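Local atomic coordinates of beta-galactosidase (Bacillus circulans, PDB entry 4MAD), a protein that probably hydrolyses terminal non-reducing beta-D-galactose residues from beta-D-galactosides, as a family 35 glycoside hydrolase with a TIM-barrel domain and beta-sandwich domains. Residues I396-T401 and K472-G477; G420-Y423 and Y428-I431; I455-G460 and W535-V540. All blocks are in the same frame, centred on the assembly; numbering follows the deposited sequence.

Contact 1. Residues I396-T401 and K472-G477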
# COMPACT_ATOMS: atom_id res chain seq x y z
N ILE A 396 5.72 -3.32 18.01
CA ILE A 396 6.34 -2.61 19.11
C ILE A 396 5.97 -3.30 20.40
O ILE A 396 4.88 -3.67 20.58
CB ILE A 396 5.96 -1.13 19.10
CG1 ILE A 396 6.58 -0.41 20.28
CG2 ILE A 396 4.53 -0.97 19.14
CD1 ILE A 396 6.52 0.98 20.16
N VAL A 397 6.94 -3.46 21.26
CA VAL A 397 6.70 -4.08 22.51
C VAL A 397 6.69 -3.01 23.60
O VAL A 397 7.57 -2.23 23.69
CB VAL A 397 7.78 -5.09 22.89
CG1 VAL A 397 7.53 -5.66 24.20
CG2 VAL A 397 7.88 -6.16 21.89
N TYR A 398 5.65 -3.03 24.41
CA TYR A 398 5.46 -2.12 25.51
C TYR A 398 5.56 -2.95 26.81
O TYR A 398 4.99 -3.97 26.91
CB TYR A 398 4.09 -1.46 25.51
CG TYR A 398 3.76 -0.47 24.41
CD1 TYR A 398 3.91 0.89 24.59
CD2 TYR A 398 3.21 -0.88 23.22
CE1 TYR A 398 3.58 1.76 23.61
CE2 TYR A 398 2.88 0.00 22.28
CZ TYR A 398 3.07 1.33 22.47
OH TYR A 398 2.75 2.19 21.53
N GLU A 399 6.34 -2.47 27.76
CA GLU A 399 6.68 -3.25 28.92
C GLU A 399 6.67 -2.38 30.20
O GLU A 399 7.17 -1.30 30.20
CB GLU A 399 8.05 -3.84 28.66
CG GLU A 399 8.78 -4.51 29.73
CD GLU A 399 10.05 -5.21 29.17
OE1 GLU A 399 11.15 -4.74 29.41
OE2 GLU A 399 9.92 -6.17 28.42
N THR A 400 6.06 -2.88 31.26
CA THR A 400 6.02 -2.17 32.52
C THR A 400 5.89 -3.16 33.64
O THR A 400 5.43 -4.25 33.44
CB THR A 400 4.86 -1.18 32.62
OG1 THR A 400 5.06 -0.27 33.71
CG2 THR A 400 3.59 -1.89 32.80
N THR A 401 6.30 -2.74 34.83
CA THR A 401 6.18 -3.55 36.01
C THR A 401 5.08 -3.06 36.94
O THR A 401 5.05 -1.96 37.32
CB THR A 401 7.49 -3.63 36.81
OG1 THR A 401 8.59 -3.97 35.96
CG2 THR A 401 7.37 -4.67 37.88
N LYS A 472 -0.75 4.47 15.64
CA LYS A 472 -0.55 3.07 15.84
C LYS A 472 0.24 2.75 17.15
O LYS A 472 0.97 3.57 17.66
CB LYS A 472 0.07 2.48 14.59
CG LYS A 472 -0.72 2.75 13.37
CD LYS A 472 -2.00 2.10 13.44
CE LYS A 472 -2.48 1.63 12.08
NZ LYS A 472 -3.84 1.23 12.04
N GLY A 473 0.02 1.56 17.68
CA GLY A 473 0.49 1.18 18.99
C GLY A 473 -0.64 1.28 19.98
O GLY A 473 -1.70 0.81 19.73
N ILE A 474 -0.35 1.89 21.10
CA ILE A 474 -1.32 2.15 22.14
C ILE A 474 -1.50 3.65 22.13
O ILE A 474 -0.58 4.37 22.33
CB ILE A 474 -0.79 1.65 23.48
CG1 ILE A 474 -0.69 0.16 23.43
CG2 ILE A 474 -1.65 2.08 24.57
CD1 ILE A 474 0.06 -0.43 24.42
N THR A 475 -2.69 4.09 21.79
CA THR A 475 -2.97 5.50 21.67
C THR A 475 -2.94 6.34 22.94
O THR A 475 -2.42 7.40 22.92
CB THR A 475 -4.28 5.73 20.93
OG1 THR A 475 -5.34 5.14 21.64
CG2 THR A 475 -4.18 5.13 19.58
N GLU A 476 -3.54 5.87 24.03
CA GLU A 476 -3.63 6.66 25.25
C GLU A 476 -3.01 6.05 26.51
O GLU A 476 -2.35 6.70 27.27
CB GLU A 476 -5.09 6.94 25.53
CG GLU A 476 -5.76 7.82 24.53
CD GLU A 476 -7.27 7.92 24.68
OE1 GLU A 476 -7.76 8.11 25.78
OE2 GLU A 476 -7.94 7.77 23.68
N GLY A 477 -3.37 4.82 26.77
CA GLY A 477 -2.99 4.19 28.02
C GLY A 477 -3.31 2.71 28.11
O GLY A 477 -4.00 2.18 27.27

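Contact 2. Residues G420-Y423 and Y428-I431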
# COMPACT_ATOMS: atom_id res chain seq x y z
N GLY A 420 -2.82 -6.78 19.64
CA GLY A 420 -1.74 -7.05 20.53
C GLY A 420 -1.84 -8.33 21.29
O GLY A 420 -2.91 -8.78 21.59
N GLN A 421 -0.68 -8.85 21.64
CA GLN A 421 -0.54 -10.04 22.43
C GLN A 421 -0.00 -9.66 23.80
O GLN A 421 0.96 -8.99 23.91
CB GLN A 421 0.43 -10.97 21.76
CG GLN A 421 -0.03 -11.50 20.42
CD GLN A 421 1.12 -12.14 19.59
OE1 GLN A 421 1.76 -11.50 18.81
NE2 GLN A 421 1.35 -13.39 19.81
N VAL A 422 -0.71 -10.10 24.82
CA VAL A 422 -0.45 -9.74 26.17
C VAL A 422 0.17 -10.89 26.98
O VAL A 422 -0.26 -11.96 26.94
CB VAL A 422 -1.75 -9.28 26.85
CG1 VAL A 422 -1.49 -8.77 28.20
CG2 VAL A 422 -2.41 -8.27 26.04
N TYR A 423 1.21 -10.54 27.72
CA TYR A 423 1.99 -11.42 28.56
C TYR A 423 2.15 -10.82 29.96
O TYR A 423 2.42 -9.65 30.09
CB TYR A 423 3.38 -11.69 27.96
CG TYR A 423 3.29 -12.15 26.51
CD1 TYR A 423 3.27 -13.49 26.20
CD2 TYR A 423 3.16 -11.26 25.48
CE1 TYR A 423 3.14 -13.91 24.90
CE2 TYR A 423 3.06 -11.66 24.20
CZ TYR A 423 3.03 -12.99 23.90
OH TYR A 423 2.91 -13.36 22.62
N TYR A 428 1.55 -16.15 28.56
CA TYR A 428 0.63 -15.54 27.64
C TYR A 428 -0.71 -15.47 28.25
O TYR A 428 -1.16 -16.43 28.76
CB TYR A 428 0.51 -16.43 26.42
CG TYR A 428 -0.48 -16.01 25.35
CD1 TYR A 428 -0.27 -14.92 24.57
CD2 TYR A 428 -1.60 -16.74 25.11
CE1 TYR A 428 -1.13 -14.53 23.62
CE2 TYR A 428 -2.49 -16.35 24.11
CZ TYR A 428 -2.23 -15.25 23.37
OH TYR A 428 -3.07 -14.83 22.37
N VAL A 429 -1.35 -14.34 28.12
CA VAL A 429 -2.67 -14.19 28.62
C VAL A 429 -3.75 -13.96 27.55
O VAL A 429 -4.87 -14.31 27.75
CB VAL A 429 -2.74 -13.03 29.63
CG1 VAL A 429 -1.89 -13.33 30.85
CG2 VAL A 429 -2.31 -11.73 28.97
N GLY A 430 -3.41 -13.48 26.42
CA GLY A 430 -4.39 -13.34 25.37
C GLY A 430 -4.12 -12.24 24.38
O GLY A 430 -3.08 -11.68 24.38
N ILE A 431 -5.10 -11.95 23.55
CA ILE A 431 -4.95 -10.88 22.59
C ILE A 431 -6.02 -9.83 22.79
O ILE A 431 -7.10 -10.13 23.18
CB ILE A 431 -5.08 -11.35 21.16
CG1 ILE A 431 -6.39 -12.03 20.98
CG2 ILE A 431 -4.04 -12.33 20.82
CD1 ILE A 431 -6.43 -12.84 19.73

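Contact 3. Residues I455-G460 and W535-V540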
# COMPACT_ATOMS: atom_id res chain seq x y z
N ILE A 455 2.76 -6.94 22.91
CA ILE A 455 3.32 -6.88 21.57
C ILE A 455 2.27 -6.40 20.60
O ILE A 455 1.37 -7.10 20.29
CB ILE A 455 3.83 -8.27 21.04
CG1 ILE A 455 4.70 -8.94 22.08
CG2 ILE A 455 4.60 -8.07 19.78
CD1 ILE A 455 5.23 -10.26 21.70
N VAL A 456 2.46 -5.21 20.07
CA VAL A 456 1.47 -4.57 19.28
C VAL A 456 1.87 -4.57 17.80
O VAL A 456 2.99 -4.32 17.49
CB VAL A 456 1.17 -3.15 19.74
CG1 VAL A 456 0.11 -2.56 18.87
CG2 VAL A 456 0.77 -3.13 21.16
N GLU A 457 0.90 -4.88 16.94
CA GLU A 457 1.10 -4.83 15.53
C GLU A 457 0.35 -3.64 14.93
O GLU A 457 -0.80 -3.51 15.14
CB GLU A 457 0.63 -6.09 14.83
CG GLU A 457 1.03 -6.15 13.41
CD GLU A 457 0.56 -7.43 12.67
OE1 GLU A 457 -0.11 -8.25 13.27
OE2 GLU A 457 0.86 -7.59 11.50
N ASN A 458 1.06 -2.83 14.16
CA ASN A 458 0.49 -1.83 13.28
C ASN A 458 0.15 -2.63 12.04
O ASN A 458 1.02 -2.98 11.31
CB ASN A 458 1.55 -0.79 12.85
CG ASN A 458 1.11 0.10 11.67
OD1 ASN A 458 0.12 -0.07 11.08
ND2 ASN A 458 1.97 1.00 11.30
N MET A 459 -1.13 -2.86 11.82
CA MET A 459 -1.61 -3.69 10.72
C MET A 459 -1.83 -2.92 9.42
O MET A 459 -2.33 -3.45 8.48
CB MET A 459 -2.87 -4.42 11.15
CG MET A 459 -2.70 -5.33 12.30
SD MET A 459 -4.21 -6.15 12.80
CE MET A 459 -4.36 -7.31 11.55
N GLY A 460 -1.46 -1.66 9.46
CA GLY A 460 -1.60 -0.70 8.40
C GLY A 460 -2.48 0.52 8.60
O GLY A 460 -3.57 0.39 9.02
N TRP A 535 0.56 -22.14 8.50
CA TRP A 535 0.93 -21.19 9.52
C TRP A 535 -0.26 -20.32 9.91
O TRP A 535 -1.32 -20.51 9.42
CB TRP A 535 2.14 -20.39 9.08
CG TRP A 535 3.37 -21.27 8.96
CD1 TRP A 535 3.68 -22.13 7.97
CD2 TRP A 535 4.44 -21.35 9.90
NE1 TRP A 535 4.82 -22.77 8.27
CE2 TRP A 535 5.33 -22.28 9.43
CE3 TRP A 535 4.70 -20.73 11.11
CZ2 TRP A 535 6.49 -22.61 10.10
CZ3 TRP A 535 5.85 -21.05 11.77
CH2 TRP A 535 6.72 -21.99 11.28
N THR A 536 -0.04 -19.41 10.85
CA THR A 536 -1.14 -18.63 11.36
C THR A 536 -1.14 -17.12 11.08
O THR A 536 -2.01 -16.63 10.46
CB THR A 536 -1.40 -18.95 12.86
OG1 THR A 536 -1.88 -20.27 12.98
CG2 THR A 536 -2.39 -18.01 13.43
N LYS A 537 -0.15 -16.41 11.58
CA LYS A 537 0.01 -15.03 11.25
C LYS A 537 1.44 -14.58 11.39
O LYS A 537 2.10 -14.93 12.33
CB LYS A 537 -0.89 -14.18 12.09
CG LYS A 537 -0.94 -12.71 11.68
CD LYS A 537 -2.00 -11.96 12.38
CE LYS A 537 -2.42 -10.70 11.69
NZ LYS A 537 -1.35 -9.80 11.46
N GLY A 538 1.86 -13.77 10.45
CA GLY A 538 3.21 -13.28 10.48
C GLY A 538 3.71 -12.59 9.25
O GLY A 538 2.96 -12.04 8.56
N VAL A 539 5.01 -12.57 9.10
CA VAL A 539 5.69 -12.02 7.95
C VAL A 539 6.85 -12.93 7.53
O VAL A 539 7.27 -13.76 8.26
CB VAL A 539 6.22 -10.63 8.24
CG1 VAL A 539 5.09 -9.68 8.48
CG2 VAL A 539 7.16 -10.64 9.37
N VAL A 540 7.34 -12.71 6.32
CA VAL A 540 8.46 -13.46 5.81
C VAL A 540 9.52 -12.58 5.15
O VAL A 540 9.20 -11.66 4.48
CB VAL A 540 7.94 -14.52 4.84
CG1 VAL A 540 9.04 -15.36 4.35
CG2 VAL A 540 6.93 -15.34 5.56
O HOH W 1 1.63 -10.05 10.50

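Contact 1. Residues I396-T401 and K472-G477
Tyr-398 lays its ring across the core of a beta sandwich to meet Ile-474, joining strand 395-403 of the six-stranded sheet to strand 473-480 of the four-stranded sheet facing it. The two side chains run antiparallel, each passing alongside the other. Ile-474 brings its terminal methyl over one ring face, CD1 lying 3.6 Å from the Tyr-398 centroid and 19° off the ring normal, a CH-pi contact displaced toward the CD2-CE2 rim. Beneath the opposite face, likewise toward the rim, lies CG1 of Ile-396, so isoleucines from the two sheets flank the ring, Ile-474 closely and Ile-396 more loosely. With CG anti to its carbonyl carbon (chi1 -68°), Tyr-398 reaches across the sandwich until its hydroxyl meets backbone of the other sheet. The buried OH is satisfied twice, donating to the carbonyl of Leu-384 and accepting the bond that closes the contact. Val-413 of the neighbouring strand 409-417 packs against Ile-474 as well. Gly-473 lies at the ring edge, near its plane; a side chain there would collide with both the tyrosine hydroxyl and the preceding carbonyl oxygen. The polar link is a nearly straight bond, Ile-474 N to Tyr-398 OH at 3.1 Å, with 163° at the hydrogen.

Contact 2. Residues G420-Y423 and Y428-I431
Tyr-423 CE1 meets the edge of the Tyr-428 ring near its plane, 3.6 Å from CD1, and Gln-421 CB lies at the edge of the same ring. With CG anti to the backbone N (chi1 177°), the Tyr-428 ring leans forward along its own strand, and the backbone N of Gly-430 sits over one face close to its centre. The two tyrosine rings meet obliquely, their planes at 56° and centroids 5.5 Å apart. Beyond Tyr-428, the Tyr-423 hydroxyl donates to the carbonyl of Asn-511, and its ring meets Phe-512. A leucine in place of Tyr-423 would probably leave the Asn-511 carbonyl without this donor and the Tyr-428 ring edge poorly covered. The strands form the antiparallel hairpin 419-424/427-433 at one border of the six-stranded sheet, interrupted by a classic beta bulge: Val-429 and Gly-430 both face Val-422. Val-422 N donates to Gly-430 O at 2.9 Å, nearly straight at 171°. At Gly-430 the backbone angles would press any side chain against the carbonyl oxygen of Val-429. Val-422 points to the other sheet face, where both it and Val-429 reach Leu-441 of the opposing sheet. Past the bulge, Gln-421 and Ile-431 form a non-hydrogen-bonded pair, CG of the glutamine 4.1 Å from CG2 of the isoleucine, while Ile-431 CA makes a CA-H...O contact of 3.1 Å with Gly-420 O.

Contact 3. Residues I455-G460 and W535-V540
Lys-537 NZ donates to Glu-457 OE1 at 2.7 Å, a buried salt bridge that ties the first all-beta domain to the galactose-binding domain, two beta sandwiches set side by side. The ammonium approaches OE1 from its syn side, 17° out of the carboxylate plane, and lies 3.1 Å from Glu-457 OE2. The two chains reach for each other head-on: Glu-457 is fully extended with CG anti to the backbone N (chi1 -171°), whereas Lys-537 runs out straight and bends only at its last torsion (chi4 -57°), turning NZ into the carboxylate. OE2 is gripped separately, by Arg-549 in a second salt bridge and by a water at 2.8 Å that also donates to Gly-538 O. Two cations round one carboxylate probably favour its charged form. Lys-537 also makes a cation-pi contact with Trp-551, and Met-459 lies roughly perpendicular to it, the methyl CE 3.9 Å from Lys-537 NZ. That methionine touches Trp-551 too, so the charged end has the Met-459 methyl and the Trp-551 ring as neighbours besides the carboxylate. Next to Glu-457 in the chain, an Asx turn spans Met-459: Gly-460 N donates to Asn-458 OD1 at 2.8 Å.

Overall arrangement
Strand 449-457 connects the three contacts. In the six-stranded sheet it lies between the strands of contacts 1 and 2, with Val-456 N bonding to Ile-396 O and Ile-455 N to Gln-421 O, each at 2.9 Å; its end then carries the interdomain bridge of contact 3. Contact centres are about 13 Å (1 and 2), 14 Å (2 and 3) and 16 Å (1 and 3) apart. Contacts 1 and 2 do not touch, their nearest atoms being about 7 Å apart. A further tie joins contacts 1 and 3, Lys-472 NZ to Gly-460 O at 3.1 Å. All three lie away from the predicted catalytic Glu-171 and Glu-247 and from the 2-(2-methoxyethoxy)ethanol pockets.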